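Methionyl-tRNA formyltransferase (Clostridium thermocellum, PDB 1ZGH) probably transfers a formyl group from 10-formyltetrahydrofolate to the methionine carried by initiator tRNA. Local coordinates at residues Ala36-Trp41 against Pro84-Ile89; Thr155-Phe160 against Asp219-Pro224; Cys100-Met105 against Ser131-Asp136; Pro78-Phe83 against Glu174-Arg179. One frame throughout, in Å; residues are numbered along the deposited sequence.

Contact 1: Ala36-Trp41 against Pro84-Ile89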
# COMPACT_ATOMS: atom_id res chain seq x y z
N ALA A 36 -2.12 -0.95 -12.56
CA ALA A 36 -1.82 0.45 -12.28
C ALA A 36 -1.16 0.52 -10.92
O ALA A 36 -1.73 0.16 -9.90
CB ALA A 36 -3.11 1.28 -12.33
N THR A 37 0.10 0.91 -10.89
CA THR A 37 0.83 0.91 -9.61
C THR A 37 1.95 1.94 -9.64
O THR A 37 2.47 2.28 -10.72
CB THR A 37 1.42 -0.50 -9.32
OG1 THR A 37 1.83 -0.61 -7.95
CG2 THR A 37 2.60 -0.82 -10.30
N THR A 38 2.33 2.37 -8.44
CA THR A 38 3.53 3.14 -8.22
C THR A 38 4.43 2.42 -7.21
O THR A 38 4.06 1.39 -6.63
CB THR A 38 3.16 4.56 -7.74
OG1 THR A 38 2.48 4.43 -6.52
CG2 THR A 38 2.24 5.20 -8.74
N LYS A 39 5.61 3.00 -7.03
CA LYS A 39 6.74 2.50 -6.22
C LYS A 39 7.58 1.54 -7.02
O LYS A 39 7.06 0.67 -7.73
CB LYS A 39 6.34 1.88 -4.89
CG LYS A 39 5.44 2.77 -4.03
CD LYS A 39 6.10 4.13 -3.62
CE LYS A 39 5.31 4.75 -2.49
NZ LYS A 39 5.84 6.09 -2.04
N SER A 40 8.89 1.72 -6.92
CA SER A 40 9.82 0.98 -7.75
C SER A 40 9.61 -0.54 -7.66
O SER A 40 9.68 -1.24 -8.67
CB SER A 40 11.27 1.35 -7.35
OG SER A 40 11.56 0.99 -6.01
N TRP A 41 9.37 -1.07 -6.46
CA TRP A 41 9.29 -2.55 -6.31
C TRP A 41 8.02 -3.09 -7.01
O TRP A 41 8.04 -4.16 -7.61
CB TRP A 41 9.37 -2.97 -4.83
CG TRP A 41 8.37 -2.27 -3.94
CD1 TRP A 41 7.09 -2.64 -3.71
CD2 TRP A 41 8.56 -1.05 -3.21
NE1 TRP A 41 6.47 -1.75 -2.86
CE2 TRP A 41 7.35 -0.75 -2.56
CE3 TRP A 41 9.66 -0.21 -3.03
CZ2 TRP A 41 7.22 0.35 -1.71
CZ3 TRP A 41 9.52 0.90 -2.24
CH2 TRP A 41 8.31 1.17 -1.58
N PRO A 84 -1.89 -2.61 -7.19
CA PRO A 84 -1.05 -3.01 -6.03
C PRO A 84 -0.75 -1.88 -5.07
O PRO A 84 -0.79 -2.08 -3.85
CB PRO A 84 0.21 -3.51 -6.69
CG PRO A 84 -0.22 -3.96 -8.04
CD PRO A 84 -1.26 -2.98 -8.46
N HIS A 85 -0.47 -0.70 -5.62
CA HIS A 85 -0.37 0.52 -4.86
C HIS A 85 -0.67 1.72 -5.74
O HIS A 85 -0.03 1.96 -6.77
CB HIS A 85 1.05 0.72 -4.26
CG HIS A 85 1.12 1.95 -3.40
ND1 HIS A 85 1.51 3.18 -3.88
CD2 HIS A 85 0.68 2.17 -2.14
CE1 HIS A 85 1.40 4.09 -2.93
NE2 HIS A 85 0.90 3.50 -1.85
N TRP A 86 -1.65 2.50 -5.37
CA TRP A 86 -2.03 3.62 -6.19
C TRP A 86 -2.41 4.80 -5.33
O TRP A 86 -3.27 4.70 -4.46
CB TRP A 86 -3.20 3.24 -7.09
CG TRP A 86 -3.52 4.18 -8.22
CD1 TRP A 86 -4.61 4.98 -8.31
CD2 TRP A 86 -2.76 4.38 -9.42
NE1 TRP A 86 -4.58 5.69 -9.48
CE2 TRP A 86 -3.47 5.33 -10.19
CE3 TRP A 86 -1.57 3.84 -9.93
CZ2 TRP A 86 -3.02 5.77 -11.43
CZ3 TRP A 86 -1.11 4.29 -11.17
CH2 TRP A 86 -1.84 5.24 -11.91
N SER A 87 -1.86 5.93 -5.71
CA SER A 87 -1.77 7.12 -4.88
C SER A 87 -2.99 8.03 -5.03
O SER A 87 -3.40 8.72 -4.08
CB SER A 87 -0.47 7.84 -5.29
OG SER A 87 0.46 6.88 -5.84
N TRP A 88 -3.59 8.04 -6.21
CA TRP A 88 -4.64 8.97 -6.53
C TRP A 88 -6.05 8.37 -6.47
O TRP A 88 -6.21 7.15 -6.48
CB TRP A 88 -4.37 9.54 -7.91
CG TRP A 88 -3.00 10.13 -8.02
CD1 TRP A 88 -2.59 11.38 -7.58
CD2 TRP A 88 -1.84 9.50 -8.58
NE1 TRP A 88 -1.25 11.55 -7.85
CE2 TRP A 88 -0.77 10.42 -8.47
CE3 TRP A 88 -1.61 8.26 -9.19
CZ2 TRP A 88 0.51 10.13 -8.93
CZ3 TRP A 88 -0.34 7.98 -9.66
CH2 TRP A 88 0.71 8.91 -9.53
N ILE A 89 -7.04 9.24 -6.36
CA ILE A 89 -8.46 8.88 -6.43
C ILE A 89 -8.74 8.25 -7.79
O ILE A 89 -8.40 8.84 -8.82
CB ILE A 89 -9.38 10.10 -6.32
CG1 ILE A 89 -9.32 10.70 -4.91
CG2 ILE A 89 -10.85 9.75 -6.69
CD1 ILE A 89 -10.01 12.06 -4.83
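Pro84 lays its pyrrolidine ring along the side chain of Thr37, with Pro84 CB 3.6 Å from Thr37 OG1, while its CD reaches back to the carbonyl oxygen of Ala36. The next residue does most of the polar work. His85 N gives a weak, bent bond to Thr37 OG1, whereas His85 O accepts Thr38 N at 2.9 Å and is also touched by the CA-H of Thr37. With CG anti to the backbone N (chi1 -176°), the imidazole turns His85 ND1 to Thr38 OG1 (3.1 Å, 160° at the hydrogen), the hydroxyl lying in the ring plane. Lys39 passes the ring obliquely on its way to the carbonyl of Glu221. Both segments leave the C-terminal ends of neighbouring parallel strands, 31-36 and 80-83, in the Rossmann-like sheet of the formyltransferase domain. Beyond the histidine, Trp86 offers one face of its indole to Ala36 CB, 4.0 Å from the centroid of the six-membered ring; Trp88 CE3 lies over the opposite face. Ser87 OG accepts from Thr38 OG1 at 3.2 Å, so the Thr38 hydroxyl links the side chains of His85 and Ser87. Trp88 then brings CZ3 within 3.9 Å of Thr38 CG2.

Contact 2: Thr155-Phe160 against Asp219-Pro224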
# COMPACT_ATOMS: atom_id res chain seq x y z
N THR A 155 11.07 -2.26 8.16
CA THR A 155 10.82 -0.91 7.70
C THR A 155 9.58 -0.92 6.79
O THR A 155 9.19 -1.96 6.26
CB THR A 155 12.04 -0.42 6.90
OG1 THR A 155 12.20 -1.21 5.71
CG2 THR A 155 13.42 -0.41 7.81
N ALA A 156 9.03 0.26 6.52
CA ALA A 156 7.96 0.38 5.54
C ALA A 156 8.32 -0.25 4.19
O ALA A 156 7.50 -0.99 3.65
CB ALA A 156 7.54 1.81 5.38
N GLU A 157 9.51 0.05 3.66
CA GLU A 157 9.97 -0.50 2.42
C GLU A 157 9.98 -2.02 2.43
O GLU A 157 9.49 -2.64 1.47
CB GLU A 157 11.33 0.05 1.98
CG GLU A 157 11.77 -0.41 0.54
CD GLU A 157 12.37 0.70 -0.30
OE1 GLU A 157 13.04 0.39 -1.30
OE2 GLU A 157 12.14 1.88 0.02
N GLU A 158 10.50 -2.62 3.50
CA GLU A 158 10.54 -4.08 3.65
C GLU A 158 9.13 -4.69 3.69
O GLU A 158 8.84 -5.70 3.04
CB GLU A 158 11.34 -4.47 4.92
CG GLU A 158 12.86 -4.37 4.74
CD GLU A 158 13.65 -4.37 6.07
OE1 GLU A 158 13.00 -4.32 7.13
OE2 GLU A 158 14.89 -4.40 6.03
N ILE A 159 8.23 -4.02 4.39
CA ILE A 159 6.86 -4.51 4.54
C ILE A 159 6.10 -4.36 3.21
O ILE A 159 5.40 -5.27 2.80
CB ILE A 159 6.12 -3.72 5.67
CG1 ILE A 159 6.74 -4.07 7.05
CG2 ILE A 159 4.60 -4.01 5.64
CD1 ILE A 159 6.40 -3.05 8.13
N PHE A 160 6.26 -3.23 2.54
CA PHE A 160 5.61 -3.02 1.23
C PHE A 160 6.14 -4.00 0.18
O PHE A 160 5.37 -4.52 -0.64
CB PHE A 160 5.74 -1.57 0.75
CG PHE A 160 4.92 -0.59 1.51
CD1 PHE A 160 3.59 -0.85 1.83
CD2 PHE A 160 5.45 0.65 1.84
CE1 PHE A 160 2.85 0.09 2.51
CE2 PHE A 160 4.70 1.57 2.50
CZ PHE A 160 3.39 1.29 2.82
N ASP A 219 10.28 4.78 7.00
CA ASP A 219 11.50 4.50 6.29
C ASP A 219 11.18 3.71 5.02
O ASP A 219 11.24 2.48 4.97
CB ASP A 219 12.46 3.79 7.23
CG ASP A 219 13.87 3.63 6.68
OD1 ASP A 219 14.17 4.04 5.51
OD2 ASP A 219 14.69 3.04 7.42
N GLY A 220 10.84 4.45 3.97
CA GLY A 220 10.55 3.84 2.67
C GLY A 220 10.40 4.86 1.57
O GLY A 220 10.14 6.03 1.84
N GLU A 221 10.50 4.38 0.33
CA GLU A 221 10.55 5.22 -0.85
C GLU A 221 9.36 6.14 -0.86
O GLU A 221 8.19 5.69 -0.83
CB GLU A 221 10.58 4.32 -2.10
CG GLU A 221 10.73 4.99 -3.42
CD GLU A 221 10.74 3.94 -4.50
OE1 GLU A 221 11.75 3.15 -4.56
OE2 GLU A 221 9.71 3.87 -5.21
N GLY A 222 9.66 7.44 -0.86
CA GLY A 222 8.63 8.48 -1.04
C GLY A 222 7.95 8.92 0.25
O GLY A 222 7.08 9.75 0.19
N TYR A 223 8.34 8.35 1.41
CA TYR A 223 7.67 8.65 2.67
C TYR A 223 8.43 9.70 3.46
O TYR A 223 9.66 9.74 3.36
CB TYR A 223 7.44 7.36 3.50
CG TYR A 223 6.41 6.49 2.83
CD1 TYR A 223 5.05 6.70 3.05
CD2 TYR A 223 6.79 5.50 1.91
CE1 TYR A 223 4.08 5.90 2.41
CE2 TYR A 223 5.84 4.72 1.25
CZ TYR A 223 4.49 4.92 1.51
OH TYR A 223 3.51 4.16 0.84
N PRO A 224 7.72 10.58 4.22
CA PRO A 224 8.37 11.62 5.04
C PRO A 224 8.94 11.01 6.31
O PRO A 224 8.18 10.59 7.20
CB PRO A 224 7.22 12.58 5.41
CG PRO A 224 5.98 11.72 5.38
CD PRO A 224 6.25 10.62 4.35
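Glu157 reaches across from the first turn of helix 156-178 to the loop at Gly220 and Glu221, and its side chain can be followed outward atom by atom. Glu157 CB lies beside the peptide joining Asp219 to Gly220, on its carbonyl side, 3.9 Å from Gly220 CA and as far from Asp219 O. CG leaves anti to the backbone N (chi1 -173°), and a bend at chi2 turns the carboxylate toward the loop. Glu157 CD comes within 4.2 Å of Glu221 N. At the tip, Glu157 OE2 accepts Glu221 N at 3.0 Å, met nearly along its C-O bond although the angle at the hydrogen is only 137°, and it also touches Glu221 CB. Glu157 OE1 lies 4.5 Å from Glu221 OE1, the two carboxylates being turned almost perpendicular; the like charges are probably eased by Ser40, which is hydrogen-bonded to Glu221 OE1. The backbone adds a straight bond, Glu157 N to Asp219 O at 3.3 Å. With no side chain at Gly220, the two chains close to 4.4 Å between Glu157 CA and Gly220 CA. One helical turn on, Phe160 meets Tyr223 with planes 24° apart but slid so far that the rings barely overlap; Phe160 CE2 sits 3.3 Å from Tyr223 OH. Gly220 to Tyr223 form a type II beta turn. At the start of the helix, Thr155 and Glu158 form a capping box, so the contact docks a capped helix start of the formyltransferase domain against a turn belonging to the C-terminal domain family.

Contact 3: Cys100-Met105 against Ser131-Asp136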
# COMPACT_ATOMS: atom_id res chain seq x y z
N CYS A 100 -12.37 -2.94 -10.93
CA CYS A 100 -11.17 -2.38 -10.34
C CYS A 100 -10.91 -3.10 -9.04
O CYS A 100 -11.80 -3.18 -8.20
CB CYS A 100 -11.32 -0.88 -10.14
SG CYS A 100 -11.35 0.07 -11.65
N VAL A 101 -9.67 -3.59 -8.88
CA VAL A 101 -9.24 -4.35 -7.71
C VAL A 101 -8.14 -3.62 -6.94
O VAL A 101 -7.03 -3.46 -7.43
CB VAL A 101 -8.74 -5.75 -8.11
CG1 VAL A 101 -8.49 -6.61 -6.88
CG2 VAL A 101 -9.75 -6.40 -9.05
N VAL A 102 -8.46 -3.16 -5.75
CA VAL A 102 -7.49 -2.57 -4.83
C VAL A 102 -7.06 -3.61 -3.80
O VAL A 102 -7.85 -4.45 -3.40
CB VAL A 102 -8.10 -1.30 -4.18
CG1 VAL A 102 -7.45 -0.96 -2.83
CG2 VAL A 102 -7.98 -0.16 -5.14
N PHE A 103 -5.81 -3.51 -3.35
CA PHE A 103 -5.23 -4.41 -2.36
C PHE A 103 -4.97 -3.63 -1.10
O PHE A 103 -4.00 -2.87 -1.04
CB PHE A 103 -3.96 -5.03 -2.94
CG PHE A 103 -4.21 -5.93 -4.08
CD1 PHE A 103 -4.27 -5.44 -5.37
CD2 PHE A 103 -4.42 -7.29 -3.88
CE1 PHE A 103 -4.51 -6.28 -6.42
CE2 PHE A 103 -4.64 -8.13 -4.94
CZ PHE A 103 -4.69 -7.64 -6.20
N HIS A 104 -5.86 -3.75 -0.12
CA HIS A 104 -5.83 -2.87 1.06
C HIS A 104 -5.36 -3.69 2.27
O HIS A 104 -5.91 -4.74 2.56
CB HIS A 104 -7.18 -2.22 1.26
CG HIS A 104 -7.28 -1.37 2.48
ND1 HIS A 104 -6.85 -0.07 2.52
CD2 HIS A 104 -7.77 -1.65 3.71
CE1 HIS A 104 -7.08 0.43 3.73
NE2 HIS A 104 -7.64 -0.51 4.47
N MSE A 105 -4.30 -3.23 2.94
CA MSE A 105 -3.60 -4.09 3.91
C MSE A 105 -4.21 -4.13 5.30
O MSE A 105 -3.50 -4.21 6.30
CB MSE A 105 -2.10 -3.75 3.97
CG MSE A 105 -1.75 -2.42 4.53
SE MSE A 105 0.21 -2.47 5.07
CE MSE A 105 0.98 -2.88 3.38
N SER A 131 -6.49 -7.43 1.89
CA SER A 131 -7.79 -7.67 1.31
C SER A 131 -7.83 -7.16 -0.13
O SER A 131 -7.58 -5.97 -0.40
CB SER A 131 -8.90 -6.97 2.10
OG SER A 131 -8.85 -7.27 3.47
N ALA A 132 -8.14 -8.07 -1.06
CA ALA A 132 -8.42 -7.68 -2.44
C ALA A 132 -9.90 -7.32 -2.50
O ALA A 132 -10.76 -8.14 -2.15
CB ALA A 132 -8.08 -8.81 -3.39
N ILE A 133 -10.19 -6.07 -2.89
CA ILE A 133 -11.56 -5.55 -2.93
C ILE A 133 -11.91 -4.87 -4.24
O ILE A 133 -11.05 -4.32 -4.92
CB ILE A 133 -11.82 -4.53 -1.80
CG1 ILE A 133 -11.02 -3.24 -2.02
CG2 ILE A 133 -11.47 -5.16 -0.46
CD1 ILE A 133 -11.28 -2.17 -0.99
N LYS A 134 -13.19 -4.91 -4.57
CA LYS A 134 -13.71 -4.28 -5.77
C LYS A 134 -14.05 -2.85 -5.44
O LYS A 134 -14.92 -2.58 -4.59
CB LYS A 134 -14.99 -4.99 -6.25
CG LYS A 134 -15.39 -4.57 -7.65
CD LYS A 134 -16.66 -5.21 -8.10
CE LYS A 134 -17.08 -4.65 -9.45
NZ LYS A 134 -18.09 -5.54 -10.10
N VAL A 135 -13.39 -1.92 -6.10
CA VAL A 135 -13.62 -0.49 -5.88
C VAL A 135 -15.10 -0.12 -6.16
O VAL A 135 -15.65 -0.49 -7.20
CB VAL A 135 -12.68 0.31 -6.79
CG1 VAL A 135 -12.90 1.80 -6.64
CG2 VAL A 135 -11.22 -0.08 -6.48
N ASP A 136 -15.72 0.60 -5.23
CA ASP A 136 -17.13 1.01 -5.37
C ASP A 136 -17.36 2.49 -5.07
O ASP A 136 -18.50 2.90 -4.84
CB ASP A 136 -18.02 0.18 -4.45
CG ASP A 136 -17.72 0.43 -2.95
OD1 ASP A 136 -16.80 1.22 -2.62
OD2 ASP A 136 -18.39 -0.19 -2.11
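Val102 and Val135 point their CG2 methyls at each other, 3.5 Å apart, with the two side chains crossing at a slant. Val135 holds CG1 anti to its own N (chi1 178°), and this leaves Val135 CG2 turned inward, where it meets Cys100 CB as well at 3.7 Å. Beside this cluster, Ile133 keeps CG1 between its N and carbonyl carbon (chi1 69°), which brings Ile133 CG1 near Val102 O and 4.1 Å from Val102 CB. His104 and Ser131 share this face with Val102 and Ile133, but their polar tips turn to other partners: His104 NE2 bonds to Gly111 O, and Ser131 OG to Thr106 O. On the other face, Ala132 CB meets the Phe103 ring obliquely, 3.8 Å from Phe103 CE2, and Val101 CG1 reaches the same methyl at 4.1 Å; helix 156-178 covers Val101 and Phe103 there. The backbones fix this alternation. Val102 pairs with Ile133 through both N-H groups, Ile133 N to Val102 O at 2.9 Å, and His104 pairs likewise with Ser131; a further bond runs from Val135 N to Cys100 O just past the strand end. The two strands run antiparallel at 150°. This is the place in the mixed sheet of the formyltransferase domain where the parallel, Rossmann-like strands give way to antiparallel ones.

Contact 4: Pro78-Phe83 against Glu174-Arg179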
# COMPACT_ATOMS: atom_id res chain seq x y z
N PRO A 78 -10.01 -3.63 -20.51
CA PRO A 78 -9.55 -4.62 -19.54
C PRO A 78 -10.66 -5.46 -18.90
O PRO A 78 -11.75 -4.97 -18.67
CB PRO A 78 -8.87 -3.76 -18.47
CG PRO A 78 -9.57 -2.43 -18.56
CD PRO A 78 -9.91 -2.25 -20.00
N GLU A 79 -10.37 -6.71 -18.60
CA GLU A 79 -11.23 -7.55 -17.76
C GLU A 79 -11.07 -7.19 -16.27
O GLU A 79 -12.05 -7.23 -15.52
CB GLU A 79 -10.89 -9.03 -17.94
CG GLU A 79 -11.91 -9.96 -17.32
N TYR A 80 -9.84 -6.88 -15.86
CA TYR A 80 -9.52 -6.42 -14.51
C TYR A 80 -8.55 -5.27 -14.58
O TYR A 80 -7.63 -5.25 -15.42
CB TYR A 80 -8.83 -7.52 -13.68
CG TYR A 80 -9.73 -8.70 -13.36
CD1 TYR A 80 -10.48 -8.72 -12.17
CD2 TYR A 80 -9.83 -9.78 -14.22
CE1 TYR A 80 -11.29 -9.80 -11.86
CE2 TYR A 80 -10.64 -10.87 -13.92
CZ TYR A 80 -11.36 -10.88 -12.74
OH TYR A 80 -12.18 -11.95 -12.45
N ILE A 81 -8.71 -4.31 -13.67
CA ILE A 81 -7.70 -3.29 -13.46
C ILE A 81 -7.23 -3.51 -12.01
O ILE A 81 -8.04 -3.48 -11.09
CB ILE A 81 -8.22 -1.85 -13.63
CG1 ILE A 81 -8.97 -1.68 -14.97
CG2 ILE A 81 -7.05 -0.85 -13.50
CD1 ILE A 81 -9.58 -0.32 -15.15
N LEU A 82 -5.94 -3.78 -11.86
CA LEU A 82 -5.35 -4.21 -10.61
C LEU A 82 -4.50 -3.06 -10.07
O LEU A 82 -3.67 -2.55 -10.78
CB LEU A 82 -4.45 -5.44 -10.85
CG LEU A 82 -5.20 -6.61 -11.55
CD1 LEU A 82 -4.28 -7.65 -12.10
CD2 LEU A 82 -6.14 -7.23 -10.57
N PHE A 83 -4.70 -2.71 -8.79
CA PHE A 83 -3.97 -1.60 -8.17
C PHE A 83 -3.12 -2.10 -6.96
O PHE A 83 -3.62 -2.11 -5.85
CB PHE A 83 -4.97 -0.55 -7.68
CG PHE A 83 -5.77 0.12 -8.76
CD1 PHE A 83 -6.94 -0.47 -9.28
CD2 PHE A 83 -5.39 1.36 -9.24
CE1 PHE A 83 -7.70 0.17 -10.26
CE2 PHE A 83 -6.13 2.00 -10.23
CZ PHE A 83 -7.29 1.42 -10.73
N GLU A 174 -4.28 -16.09 -8.48
CA GLU A 174 -5.52 -16.70 -7.99
C GLU A 174 -6.76 -15.97 -8.50
O GLU A 174 -7.70 -16.60 -9.03
CB GLU A 174 -5.54 -16.75 -6.46
CG GLU A 174 -6.94 -17.04 -5.89
CD GLU A 174 -6.94 -18.23 -4.97
OE1 GLU A 174 -7.34 -18.07 -3.79
OE2 GLU A 174 -6.56 -19.32 -5.44
N LEU A 175 -6.77 -14.66 -8.32
CA LEU A 175 -7.85 -13.82 -8.85
C LEU A 175 -8.13 -14.03 -10.34
O LEU A 175 -9.29 -14.23 -10.72
CB LEU A 175 -7.57 -12.34 -8.61
CG LEU A 175 -8.71 -11.39 -9.04
CD1 LEU A 175 -9.82 -11.41 -8.02
CD2 LEU A 175 -8.18 -9.97 -9.22
N LEU A 176 -7.09 -13.96 -11.17
CA LEU A 176 -7.27 -14.07 -12.63
C LEU A 176 -7.64 -15.50 -13.05
O LEU A 176 -8.31 -15.71 -14.05
CB LEU A 176 -6.02 -13.58 -13.39
CG LEU A 176 -5.56 -12.13 -13.13
CD1 LEU A 176 -4.28 -11.76 -13.89
CD2 LEU A 176 -6.67 -11.14 -13.44
N THR A 177 -7.22 -16.49 -12.25
CA THR A 177 -7.48 -17.89 -12.57
C THR A 177 -8.84 -18.37 -12.08
O THR A 177 -9.59 -18.98 -12.85
CB THR A 177 -6.39 -18.81 -12.03
OG1 THR A 177 -5.13 -18.37 -12.52
CG2 THR A 177 -6.63 -20.24 -12.49
N LYS A 178 -9.13 -18.13 -10.81
CA LYS A 178 -10.39 -18.57 -10.24
C LYS A 178 -11.54 -17.60 -10.53
O LYS A 178 -12.70 -18.01 -10.55
CB LYS A 178 -10.26 -18.77 -8.75
CG LYS A 178 -9.23 -19.82 -8.37
CD LYS A 178 -9.23 -20.03 -6.86
CE LYS A 178 -8.77 -21.43 -6.46
NZ LYS A 178 -9.19 -21.79 -5.05
N ARG A 179 -11.22 -16.32 -10.73
CA ARG A 179 -12.22 -15.28 -10.99
C ARG A 179 -13.35 -15.34 -9.95
O ARG A 179 -14.52 -15.49 -10.30
CB ARG A 179 -12.75 -15.39 -12.44
CG ARG A 179 -11.66 -15.15 -13.48
CD ARG A 179 -12.08 -15.40 -14.91
NE ARG A 179 -13.34 -14.73 -15.28
CZ ARG A 179 -14.53 -15.34 -15.43
NH1 ARG A 179 -14.67 -16.66 -15.27
NH2 ARG A 179 -15.60 -14.62 -15.76
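Strand 80-83 and helix 174-178 run nearly antiparallel, at 164°, with their axes 11.2 Å apart and the chains closest at Tyr80 and Leu176, whose CA atoms are 8.2 Å from each other. This is helix-on-sheet packing of an alpha/beta fold: the end of the long helix 156-178 runs along one face of the Rossmann-like sheet, and the space between the backbones is filled by Tyr80 and Leu82 of the strand and Leu175 and Leu176 of the helix. Tyr80 takes the largest share. Its ring projects toward the helix and is met by leucines at its two ortho carbons, Leu175 CD2 3.9 Å from Tyr80 CD1 and Leu176 CD2 3.5 Å from Tyr80 CD2, neither of them squarely over a face or at an edge. Leu175 has CG anti to its backbone N (chi1 -176°), which sets Leu175 CD2 between Tyr80 and Leu82. Leu175 CD2 also touches Leu82 CD2 at 3.7 Å, so one methyl bridges both strand residues, and the two leucines slide past each other in opposite directions. Leu176 CD2 reaches Leu82 CD1 more loosely, at 4.4 Å. Next along the sheet, Val101 also packs on Leu175, extending the apolar layer. Everything so far is hydrocarbon against hydrocarbon or ring. The hydroxyl end of Tyr80 lies by the helix terminus, where Arg179 leaves helical geometry with positive phi. The guanidinium plane is turned 76° from the ring, and the touch is made by the aliphatic stem: Arg179 CG lies at the ring's edge, 3.4 Å from Tyr80 OH.

How the contacts relate
Contacts 3 and 4 are the buried pair and share one sheet: strands 100-104 and 80-83 are neighbours, joined by backbone hydrogen bonds, Val101 N to Ile81 O and Phe83 N to Val101 O. Contact 3 combines backbone bonds within the sheet with apolar side chains on its faces; contact 4 relies on apolar side chains between sheet and helix. Contacts 1 and 2 are only partly buried and rely on mixed chemistry of hydroxyls, carboxylates, amides and rings. They touch each other through Ser40 and Lys39, which bond to Glu221, and through Trp41, packed on Glu157 and Phe160. Helix 156-178 serves contact 2 at its start and contact 4 at its end, their centres about 27 Å apart.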